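Local structure of flavodoxin (Bacillus cereus, 6FSG) at residues A[75-81]-A[108-114]; A[52-58]-A[85-90]; A[117-121]-A[138-142]. The protein binds flavin mononucleotide and probably serves as a low-potential electron donor to a number of redox enzymes. All coordinates share one frame; numbering follows the deposited sequence.

Contact 1 of 3, residues A[75-81]-A[108-114]; sequences MDSIDLT and KLQERGA. With GLC (alpha-D-glucopyranose), chain D.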
loop_
_atom_site.group_PDB
_atom_site.type_symbol
_atom_site.label_atom_id
_atom_site.label_comp_id
_atom_site.label_asym_id
_atom_site.label_seq_id
_atom_site.Cartn_x
_atom_site.Cartn_y
_atom_site.Cartn_z
ATOM N N MET A 75 12.552 -5.842 4.536
ATOM C CA MET A 75 11.723 -5.316 5.612
ATOM C C MET A 75 12.013 -6.003 6.942
ATOM O O MET A 75 11.694 -5.440 7.992
ATOM C CB MET A 75 10.232 -5.430 5.269
ATOM C CG MET A 75 9.736 -4.494 4.162
ATOM S SD MET A 75 7.993 -4.728 3.772
ATOM C CE MET A 75 7.200 -3.877 5.136
ATOM N N ASP A 76 12.623 -7.192 6.933
ATOM C CA ASP A 76 12.955 -7.843 8.198
ATOM C C ASP A 76 14.033 -7.110 8.994
ATOM O O ASP A 76 14.258 -7.468 10.155
ATOM C CB ASP A 76 13.340 -9.307 7.977
ATOM C CG ASP A 76 12.142 -10.163 7.614
ATOM O OD1 ASP A 76 11.035 -9.881 8.126
ATOM O OD2 ASP A 76 12.304 -11.097 6.807
ATOM N N SER A 77 14.670 -6.087 8.416
ATOM C CA SER A 77 15.758 -5.372 9.072
ATOM C C SER A 77 15.407 -3.932 9.443
ATOM O O SER A 77 16.281 -3.201 9.923
ATOM C CB SER A 77 17.007 -5.383 8.186
ATOM O OG SER A 77 17.419 -6.713 7.916
ATOM N N ILE A 78 14.163 -3.505 9.229
ATOM C CA ILE A 78 13.754 -2.125 9.493
ATOM C C ILE A 78 12.864 -2.037 10.728
ATOM O O ILE A 78 12.157 -2.987 11.083
ATOM C CB ILE A 78 13.078 -1.476 8.250
ATOM C CG1 ILE A 78 11.710 -2.102 7.983
ATOM C CG2 ILE A 78 14.003 -1.583 7.035
ATOM C CD1 ILE A 78 11.005 -1.579 6.776
ATOM N N ASP A 79 12.869 -0.854 11.352
ATOM C CA ASP A 79 12.116 -0.561 12.573
ATOM C C ASP A 79 11.040 0.464 12.231
ATOM O O ASP A 79 11.350 1.615 11.905
ATOM C CB ASP A 79 13.080 -0.042 13.643
ATOM C CG ASP A 79 12.405 0.269 14.965
ATOM O OD1 ASP A 79 11.158 0.259 15.051
ATOM O OD2 ASP A 79 13.155 0.533 15.927
ATOM N N LEU A 80 9.775 0.037 12.280
ATOM C CA LEU A 80 8.649 0.901 11.950
ATOM C C LEU A 80 7.798 1.253 13.164
ATOM O O LEU A 80 6.658 1.698 12.999
ATOM C CB LEU A 80 7.775 0.268 10.864
ATOM C CG LEU A 80 8.503 -0.130 9.581
ATOM C CD1 LEU A 80 7.536 -0.735 8.585
ATOM C CD2 LEU A 80 9.214 1.077 8.973
ATOM N N THR A 81 8.317 1.063 14.385
ATOM C CA THR A 81 7.521 1.359 15.571
ATOM C C THR A 81 7.129 2.833 15.572
ATOM O O THR A 81 7.954 3.714 15.314
ATOM C CB THR A 81 8.254 1.020 16.878
ATOM O OG1 THR A 81 9.510 1.711 16.954
ATOM C CG2 THR A 81 8.442 -0.493 17.011
ATOM N N LYS A 108 3.575 -8.114 7.479
ATOM C CA LYS A 108 4.970 -7.701 7.635
ATOM C C LYS A 108 5.072 -6.338 8.315
ATOM O O LYS A 108 5.918 -6.134 9.192
ATOM C CB LYS A 108 5.675 -7.717 6.277
ATOM C CG LYS A 108 7.195 -7.491 6.338
ATOM C CD LYS A 108 7.939 -8.505 7.224
ATOM C CE LYS A 108 7.799 -9.933 6.696
ATOM N NZ LYS A 108 8.582 -10.894 7.516
ATOM N N LEU A 109 4.198 -5.400 7.949
ATOM C CA LEU A 109 4.165 -4.112 8.635
ATOM C C LEU A 109 3.913 -4.290 10.127
ATOM O O LEU A 109 4.559 -3.632 10.950
ATOM C CB LEU A 109 3.099 -3.208 8.018
ATOM C CG LEU A 109 3.388 -2.693 6.600
ATOM C CD1 LEU A 109 2.113 -2.242 5.913
ATOM C CD2 LEU A 109 4.405 -1.565 6.637
ATOM N N GLN A 110 2.991 -5.190 10.495
ATOM C CA GLN A 110 2.724 -5.458 11.904
ATOM C C GLN A 110 3.969 -5.974 12.604
ATOM O O GLN A 110 4.279 -5.559 13.728
ATOM C CB GLN A 110 1.619 -6.501 12.044
ATOM C CG GLN A 110 0.273 -6.107 11.491
ATOM C CD GLN A 110 -0.676 -7.294 11.431
ATOM O OE1 GLN A 110 -0.249 -8.452 11.504
ATOM N NE2 GLN A 110 -1.970 -7.014 11.286
ATOM N N GLU A 111 4.681 -6.904 11.958
ATOM C CA GLU A 111 5.858 -7.503 12.566
ATOM C C GLU A 111 6.927 -6.464 12.855
ATOM O O GLU A 111 7.688 -6.618 13.810
ATOM C CB GLU A 111 6.446 -8.574 11.644
ATOM C CG GLU A 111 5.642 -9.850 11.571
ATOM C CD GLU A 111 6.208 -10.870 10.599
ATOM O OE1 GLU A 111 7.288 -10.630 10.014
ATOM O OE2 GLU A 111 5.562 -11.929 10.431
ATOM N N ARG A 112 7.026 -5.428 12.029
ATOM C CA ARG A 112 8.079 -4.432 12.177
ATOM C C ARG A 112 7.659 -3.270 13.075
ATOM O O ARG A 112 8.433 -2.318 13.244
ATOM C CB ARG A 112 8.554 -3.934 10.809
ATOM C CG ARG A 112 8.991 -5.024 9.808
ATOM C CD ARG A 112 9.850 -6.134 10.403
ATOM N NE ARG A 112 11.006 -5.564 11.069
ATOM C CZ ARG A 112 11.711 -6.187 11.999
ATOM N NH1 ARG A 112 11.407 -7.430 12.329
ATOM N NH2 ARG A 112 12.724 -5.569 12.579
ATOM N N GLY A 113 6.471 -3.348 13.682
ATOM C CA GLY A 113 6.046 -2.402 14.697
ATOM C C GLY A 113 5.137 -1.286 14.224
ATOM O O GLY A 113 4.780 -0.418 15.033
ATOM N N ALA A 114 4.746 -1.275 12.955
ATOM C CA ALA A 114 3.863 -0.227 12.477
ATOM C C ALA A 114 2.472 -0.396 13.073
ATOM O O ALA A 114 2.022 -1.510 13.361
ATOM C CB ALA A 114 3.762 -0.259 10.955
HETATM C C1 GLC D . 13.571 -6.368 15.589
HETATM C C2 GLC D . 12.699 -7.605 15.421
HETATM C C3 GLC D . 13.582 -8.839 15.366
HETATM C C4 GLC D . 14.628 -8.684 14.271
HETATM C C5 GLC D . 15.364 -7.349 14.358
HETATM C C6 GLC D . 16.202 -7.139 13.102
HETATM O O1 GLC D . 14.348 -6.470 16.785
HETATM O O2 GLC D . 11.768 -7.713 16.503
HETATM O O3 GLC D . 12.774 -9.984 15.085
HETATM O O4 GLC D . 15.575 -9.752 14.389
HETATM O O5 GLC D . 14.440 -6.267 14.462
HETATM O O6 GLC D . 16.527 -5.751 12.955
HETATM O O HOH W 1 10.431 -10.834 4.866
HETATM O O HOH W 2 9.928 -9.500 10.739
HETATM O O HOH W 3 14.963 -3.199 12.994
HETATM O O HOH W 4 10.788 -3.109 14.915
#
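Arg112 reaches across to the loop after helix 69-74 and grips the carbonyl of Ile78 side-on, giving two N-H groups to one oxygen. NE lies 2.8 Å from Ile78 O, in the carbonyl plane, whereas NH2, 3.0 Å from the same Ile78 O, stands well above that plane. Bends at chi2 and chi3 (-43° and -55°) curl the chain back along the 75-78 backbone, laying one guanidinium face against Asp76 O. NH2 also donates to the ring oxygen of a bound glucose, with Arg112 NH2 2.6 Å from GLC O5. Beside the guanidinium, Lys108 NZ meets the syn lone pair of Asp76 OD1 at 2.7 Å and also bridges to Glu111 OE1; a water links both acids to Arg112 NH1. Helix 100-111 of the flavodoxin fold ends here in a Schellman motif, Gly113 taking the positive phi (99°) and Ala114 N bonding back to Leu109 O. Arg112 O accepts from Leu80 N at 2.9 Å. Beneath the polar layer, Leu80 CD1 and Met75 CE both touch Leu109 CD2, while Leu80 CB rests against Ala114 CB. Further out, an Asx turn at Asp79 shapes the backbone after Ile78, and Glu47 accepts a bond from Asp79 N.

Contact 2 of 3, residues A[52-58]-A[85-90]; sequences IILGAYT and AAVFGS. With FMN (flavin mononucleotide), chain B.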
loop_
_atom_site.group_PDB
_atom_site.type_symbol
_atom_site.label_atom_id
_atom_site.label_comp_id
_atom_site.label_asym_id
_atom_site.label_seq_id
_atom_site.Cartn_x
_atom_site.Cartn_y
_atom_site.Cartn_z
ATOM N N ILE A 52 3.043 5.255 6.052
ATOM C CA ILE A 52 3.463 4.354 4.989
ATOM C C ILE A 52 2.229 3.710 4.381
ATOM O O ILE A 52 1.423 3.116 5.101
ATOM C CB ILE A 52 4.374 3.241 5.547
ATOM C CG1 ILE A 52 5.658 3.823 6.149
ATOM C CG2 ILE A 52 4.652 2.229 4.464
ATOM C CD1 ILE A 52 6.366 2.855 7.080
ATOM N N ILE A 53 2.101 3.773 3.061
ATOM C CA ILE A 53 1.024 3.077 2.366
ATOM C C ILE A 53 1.645 2.189 1.298
ATOM O O ILE A 53 2.427 2.664 0.471
ATOM C CB ILE A 53 0.012 4.059 1.740
ATOM C CG1 ILE A 53 -0.555 5.027 2.781
ATOM C CG2 ILE A 53 -1.111 3.288 1.066
ATOM C CD1 ILE A 53 -1.458 6.114 2.198
ATOM N N LEU A 54 1.305 0.904 1.315
ATOM C CA LEU A 54 1.779 -0.030 0.300
ATOM C C LEU A 54 0.614 -0.487 -0.568
ATOM O O LEU A 54 -0.492 -0.702 -0.072
ATOM C CB LEU A 54 2.463 -1.251 0.929
ATOM C CG LEU A 54 3.583 -0.939 1.928
ATOM C CD1 LEU A 54 4.183 -2.230 2.497
ATOM C CD2 LEU A 54 4.683 -0.072 1.318
ATOM N N GLY A 55 0.868 -0.625 -1.866
ATOM C CA GLY A 55 -0.136 -1.116 -2.786
ATOM C C GLY A 55 0.411 -2.255 -3.621
ATOM O O GLY A 55 1.517 -2.145 -4.164
ATOM N N ALA A 56 -0.342 -3.345 -3.764
ATOM C CA ALA A 56 0.171 -4.470 -4.537
ATOM C C ALA A 56 -0.955 -5.346 -5.060
ATOM O O ALA A 56 -1.885 -5.680 -4.318
ATOM C CB ALA A 56 1.133 -5.351 -3.719
ATOM N N TYR A 57 -0.840 -5.742 -6.331
ATOM C CA TYR A 57 -1.627 -6.848 -6.864
ATOM C C TYR A 57 -1.095 -8.174 -6.309
ATOM O O TYR A 57 -0.013 -8.239 -5.731
ATOM C CB TYR A 57 -1.594 -6.842 -8.398
ATOM C CG TYR A 57 -0.212 -6.958 -9.027
ATOM C CD1 TYR A 57 0.555 -5.829 -9.275
ATOM C CD2 TYR A 57 0.323 -8.198 -9.391
ATOM C CE1 TYR A 57 1.813 -5.920 -9.852
ATOM C CE2 TYR A 57 1.602 -8.299 -9.981
ATOM C CZ TYR A 57 2.337 -7.151 -10.203
ATOM O OH TYR A 57 3.602 -7.223 -10.766
ATOM N N THR A 58 -1.868 -9.243 -6.488
ATOM C CA THR A 58 -1.467 -10.595 -6.087
ATOM C C THR A 58 -1.051 -11.364 -7.342
ATOM O O THR A 58 -1.650 -11.201 -8.409
ATOM C CB THR A 58 -2.613 -11.273 -5.327
ATOM O OG1 THR A 58 -2.950 -10.478 -4.169
ATOM C CG2 THR A 58 -2.257 -12.653 -4.840
ATOM N N ALA A 85 0.337 2.950 9.142
ATOM C CA ALA A 85 0.439 2.240 7.871
ATOM C C ALA A 85 -0.901 1.685 7.396
ATOM O O ALA A 85 -1.823 1.451 8.176
ATOM C CB ALA A 85 1.492 1.119 7.950
ATOM N N ALA A 86 -0.975 1.435 6.090
ATOM C CA ALA A 86 -2.152 0.835 5.476
ATOM C C ALA A 86 -1.747 0.238 4.133
ATOM O O ALA A 86 -0.710 0.595 3.568
ATOM C CB ALA A 86 -3.254 1.881 5.283
ATOM N N VAL A 87 -2.595 -0.657 3.610
ATOM C CA VAL A 87 -2.304 -1.401 2.384
ATOM C C VAL A 87 -3.556 -1.527 1.524
ATOM O O VAL A 87 -4.662 -1.720 2.037
ATOM C CB VAL A 87 -1.756 -2.801 2.735
ATOM C CG1 VAL A 87 -1.348 -3.585 1.507
ATOM C CG2 VAL A 87 -0.558 -2.700 3.667
ATOM N N PHE A 88 -3.359 -1.468 0.200
ATOM C CA PHE A 88 -4.426 -1.614 -0.785
ATOM C C PHE A 88 -3.924 -2.453 -1.960
ATOM O O PHE A 88 -2.719 -2.669 -2.124
ATOM C CB PHE A 88 -4.920 -0.252 -1.319
ATOM C CG PHE A 88 -3.883 0.506 -2.110
ATOM C CD1 PHE A 88 -2.981 1.348 -1.476
ATOM C CD2 PHE A 88 -3.824 0.397 -3.490
ATOM C CE1 PHE A 88 -2.026 2.040 -2.203
ATOM C CE2 PHE A 88 -2.871 1.092 -4.216
ATOM C CZ PHE A 88 -1.973 1.902 -3.575
ATOM N N GLY A 89 -4.851 -2.916 -2.797
ATOM C CA GLY A 89 -4.458 -3.591 -4.028
ATOM C C GLY A 89 -5.647 -3.969 -4.888
ATOM O O GLY A 89 -6.780 -4.072 -4.412
ATOM N N SER A 90 -5.365 -4.176 -6.178
ATOM C CA SER A 90 -6.333 -4.778 -7.093
ATOM C C SER A 90 -6.156 -6.297 -7.086
ATOM O O SER A 90 -5.062 -6.807 -6.837
ATOM C CB SER A 90 -6.186 -4.228 -8.513
ATOM O OG SER A 90 -7.141 -4.822 -9.384
HETATM N N1 FMN B . -5.218 -12.150 -8.129
HETATM C C2 FMN B . -5.574 -12.587 -6.889
HETATM O O2 FMN B . -6.376 -11.887 -6.278
HETATM N N3 FMN B . -4.994 -13.734 -6.361
HETATM C C4 FMN B . -4.013 -14.439 -7.036
HETATM O O4 FMN B . -3.525 -15.455 -6.490
HETATM C C4A FMN B . -3.646 -13.961 -8.317
HETATM N N5 FMN B . -2.680 -14.575 -9.100
HETATM C C5A FMN B . -2.344 -14.069 -10.351
HETATM C C6 FMN B . -1.406 -14.719 -11.163
HETATM C C7 FMN B . -1.102 -14.248 -12.444
HETATM C C7M FMN B . -0.072 -14.959 -13.295
HETATM C C8 FMN B . -1.801 -13.129 -12.917
HETATM C C8M FMN B . -1.555 -12.570 -14.289
HETATM C C9 FMN B . -2.765 -12.509 -12.129
HETATM C C9A FMN B . -3.040 -12.969 -10.854
HETATM N N10 FMN B . -3.970 -12.306 -10.080
HETATM C C10 FMN B . -4.275 -12.823 -8.841
HETATM C "C1'" FMN B . -4.764 -11.132 -10.612
HETATM C "C2'" FMN B . -4.120 -9.753 -10.556
HETATM O "O2'" FMN B . -3.717 -9.448 -9.245
HETATM C "C3'" FMN B . -5.180 -8.754 -11.042
HETATM O "O3'" FMN B . -5.275 -8.864 -12.440
HETATM C "C4'" FMN B . -4.906 -7.281 -10.713
HETATM O "O4'" FMN B . -5.948 -6.443 -11.212
HETATM C "C5'" FMN B . -3.590 -6.792 -11.298
HETATM O "O5'" FMN B . -3.376 -5.499 -10.761
HETATM P P FMN B . -2.520 -4.516 -11.651
HETATM O O1P FMN B . -2.148 -3.353 -10.774
HETATM O O2P FMN B . -3.385 -4.042 -12.775
HETATM O O3P FMN B . -1.323 -5.280 -12.156
HETATM O O HOH W 5 -3.803 -7.793 -4.258
HETATM O O HOH W 6 -4.327 -9.269 -7.565
#
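Ile52 to Gly55 pair with Ala85 to Phe88 as neighbouring parallel strands at the heart of the flavodoxin sheet, joined through helix 69-74 as a beta-alpha-beta unit. Their axes pass 4.7 Å apart at 18°. Four backbone hydrogen bonds join the strands: Ala86 N to Ile52 O, Leu54 N to Ala86 O, Phe88 N to Leu54 O and Ala56 N to Phe88 O. Packing is tight round Phe88. With CG between the backbone N and carbonyl carbon (chi1 65°), its ring folds back over the neighbouring strand, where Gly55 CA sits above the centre of one face, 3.6 Å from the Phe88 ring centroid, in a CH-pi contact. Ile53 CG2 meets the ring edge in plane, 3.6 Å from Phe88 CE1. Helices 13-26 and 129-144 cover this face; Val87 and Leu54 turn to the other, toward helix 100-111. Beyond Ala56 N the backbones stay close, but direct N-H...O pairing gives way to water. One water donates to both Ala56 O and Ser90 O and accepts from Thr58 OG1, which is also bonded to Ala101 N; a second joins Thr58 N to Ser90 O. FMN lies at this carboxy-terminal end: its O3P is over one face of the Tyr57 ring, Thr58 CG2 comes 3.3 Å from FMN N3, and FMN O4' donates to Ser90 OG at 2.7 Å.

Contact 3 of 3, residues A[117-121]-A[138-142]; sequences VLEGL and FGAEF. With SO4 (sulfate ion), chain C.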
loop_
_atom_site.group_PDB
_atom_site.type_symbol
_atom_site.label_atom_id
_atom_site.label_comp_id
_atom_site.label_asym_id
_atom_site.label_seq_id
_atom_site.Cartn_x
_atom_site.Cartn_y
_atom_site.Cartn_z
ATOM N N VAL A 117 -3.612 1.055 10.526
ATOM C CA VAL A 117 -4.745 1.850 10.997
ATOM C C VAL A 117 -6.016 1.650 10.184
ATOM O O VAL A 117 -7.071 2.184 10.569
ATOM C CB VAL A 117 -4.400 3.355 11.082
ATOM C CG1 VAL A 117 -3.293 3.581 12.098
ATOM C CG2 VAL A 117 -3.996 3.902 9.724
ATOM N N LEU A 118 -5.948 0.907 9.080
ATOM C CA LEU A 118 -7.101 0.596 8.254
ATOM C C LEU A 118 -7.076 -0.885 7.914
ATOM O O LEU A 118 -6.006 -1.500 7.843
ATOM C CB LEU A 118 -7.089 1.388 6.931
ATOM C CG LEU A 118 -7.037 2.908 7.052
ATOM C CD1 LEU A 118 -6.886 3.549 5.686
ATOM C CD2 LEU A 118 -8.256 3.486 7.765
ATOM N N GLU A 119 -8.259 -1.452 7.682
ATOM C CA GLU A 119 -8.341 -2.759 7.040
ATOM C C GLU A 119 -7.754 -2.671 5.628
ATOM O O GLU A 119 -7.736 -1.615 4.997
ATOM C CB GLU A 119 -9.800 -3.232 7.009
ATOM C CG GLU A 119 -10.419 -3.354 8.429
ATOM C CD GLU A 119 -11.820 -3.939 8.480
ATOM O OE1 GLU A 119 -12.501 -3.966 7.447
ATOM O OE2 GLU A 119 -12.250 -4.353 9.579
ATOM N N GLY A 120 -7.281 -3.800 5.112
ATOM C CA GLY A 120 -6.800 -3.807 3.742
ATOM C C GLY A 120 -7.925 -3.500 2.766
ATOM O O GLY A 120 -9.045 -3.994 2.910
ATOM N N LEU A 121 -7.617 -2.686 1.752
ATOM C CA LEU A 121 -8.577 -2.309 0.719
ATOM C C LEU A 121 -8.323 -3.161 -0.521
ATOM O O LEU A 121 -7.242 -3.087 -1.121
ATOM C CB LEU A 121 -8.467 -0.820 0.376
ATOM C CG LEU A 121 -9.312 -0.343 -0.821
ATOM C CD1 LEU A 121 -10.821 -0.604 -0.651
ATOM C CD2 LEU A 121 -9.093 1.131 -1.153
ATOM N N PHE A 138 -10.446 5.710 1.935
ATOM C CA PHE A 138 -9.178 5.193 2.460
ATOM C C PHE A 138 -8.189 6.327 2.724
ATOM O O PHE A 138 -7.609 6.416 3.813
ATOM C CB PHE A 138 -8.649 4.191 1.430
ATOM C CG PHE A 138 -7.378 3.454 1.802
ATOM C CD1 PHE A 138 -6.134 4.023 1.574
ATOM C CD2 PHE A 138 -7.431 2.150 2.248
ATOM C CE1 PHE A 138 -4.971 3.336 1.833
ATOM C CE2 PHE A 138 -6.264 1.450 2.520
ATOM C CZ PHE A 138 -5.031 2.049 2.296
ATOM N N GLY A 139 -7.991 7.216 1.749
ATOM C CA GLY A 139 -7.089 8.336 1.967
ATOM C C GLY A 139 -7.553 9.259 3.078
ATOM O O GLY A 139 -6.752 9.691 3.912
ATOM N N ALA A 140 -8.853 9.569 3.110
ATOM C CA ALA A 140 -9.392 10.455 4.137
ATOM C C ALA A 140 -9.265 9.839 5.525
ATOM O O ALA A 140 -8.917 10.531 6.487
ATOM C CB ALA A 140 -10.863 10.742 3.846
ATOM N N GLU A 141 -9.555 8.543 5.660
ATOM C CA GLU A 141 -9.445 7.902 6.968
ATOM C C GLU A 141 -7.987 7.773 7.397
ATOM O O GLU A 141 -7.673 7.895 8.588
ATOM C CB GLU A 141 -10.152 6.546 6.952
ATOM C CG GLU A 141 -11.671 6.651 6.882
ATOM C CD GLU A 141 -12.245 7.227 8.150
ATOM O OE1 GLU A 141 -11.917 6.680 9.221
ATOM O OE2 GLU A 141 -12.985 8.231 8.083
ATOM N N PHE A 142 -7.083 7.511 6.447
ATOM C CA PHE A 142 -5.670 7.419 6.792
ATOM C C PHE A 142 -5.175 8.717 7.427
ATOM O O PHE A 142 -4.510 8.704 8.473
ATOM C CB PHE A 142 -4.832 7.063 5.558
ATOM C CG PHE A 142 -3.391 6.787 5.884
ATOM C CD1 PHE A 142 -2.982 5.538 6.343
ATOM C CD2 PHE A 142 -2.446 7.782 5.773
ATOM C CE1 PHE A 142 -1.653 5.296 6.679
ATOM C CE2 PHE A 142 -1.121 7.536 6.082
ATOM C CZ PHE A 142 -0.726 6.292 6.540
HETATM S S SO4 C . -11.522 0.837 8.441
HETATM O O1 SO4 C . -12.696 -0.024 8.540
HETATM O O2 SO4 C . -11.780 2.000 7.596
HETATM O O3 SO4 C . -11.172 1.343 9.766
HETATM O O4 SO4 C . -10.411 0.055 7.915
#
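Leu118 and Phe138 meet because their first torsions send them into one another: chi1 of -57° sets Leu118 CG anti to its carbonyl carbon, while chi1 of -176° swings the Phe138 ring out opposite its own backbone N. Leu118 CD1 then lies over the middle of the ring, 3.8 Å from the Phe138 centroid, in a CH-pi contact. The same methyl is 3.5 Å from Phe138 O, a carbonyl already bonded to Phe142 N in the helix. Its twin, CD2, packs on the aliphatic part of Glu141, 3.7 Å from Glu141 CB; the Glu141 carboxylate forms a salt bridge with Lys144. In the flavodoxin fold this lays the last helix, 129-144, against the edge strand 115-124, a strand whose regular pairing breaks off within this segment. On either side of Leu118 the apolar row continues. Leu121 CB approaches the Phe138 ring obliquely, 3.7 Å from Phe138 CD2, and Val117 CG2 comes at a slant to Phe142, 3.9 Å from Phe142 CD1. Both rings reach inward to Ile53 and Ala86 of the central strands. On the outer side, a sulfate, probably from the crystallisation liquor, accepts a bond from Glu119 N, 2.6 Å from SO4 O4.

How the contacts relate
All three contacts belong to one flavodoxin domain with a five-stranded parallel sheet. Contact 2 is central, its centre about 15 Å from that of contact 1 and about 10 Å from that of contact 3; contacts 1 and 3 lie about 18 Å apart. Leu109 of contact 1 packs on Val87, Ala85 and Leu54, and Leu80 on Ile52, on one face of the sheet; on the other, Phe138 of contact 3 meets Ala86. Strands 84-91 and 115-124 are neighbours. Along the chain the segments of contacts 1 and 2 alternate, and contact 3 follows both. Helices thus sandwich the strands whose carboxy-terminal ends carry FMN, while the glucose and sulfate bind elsewhere.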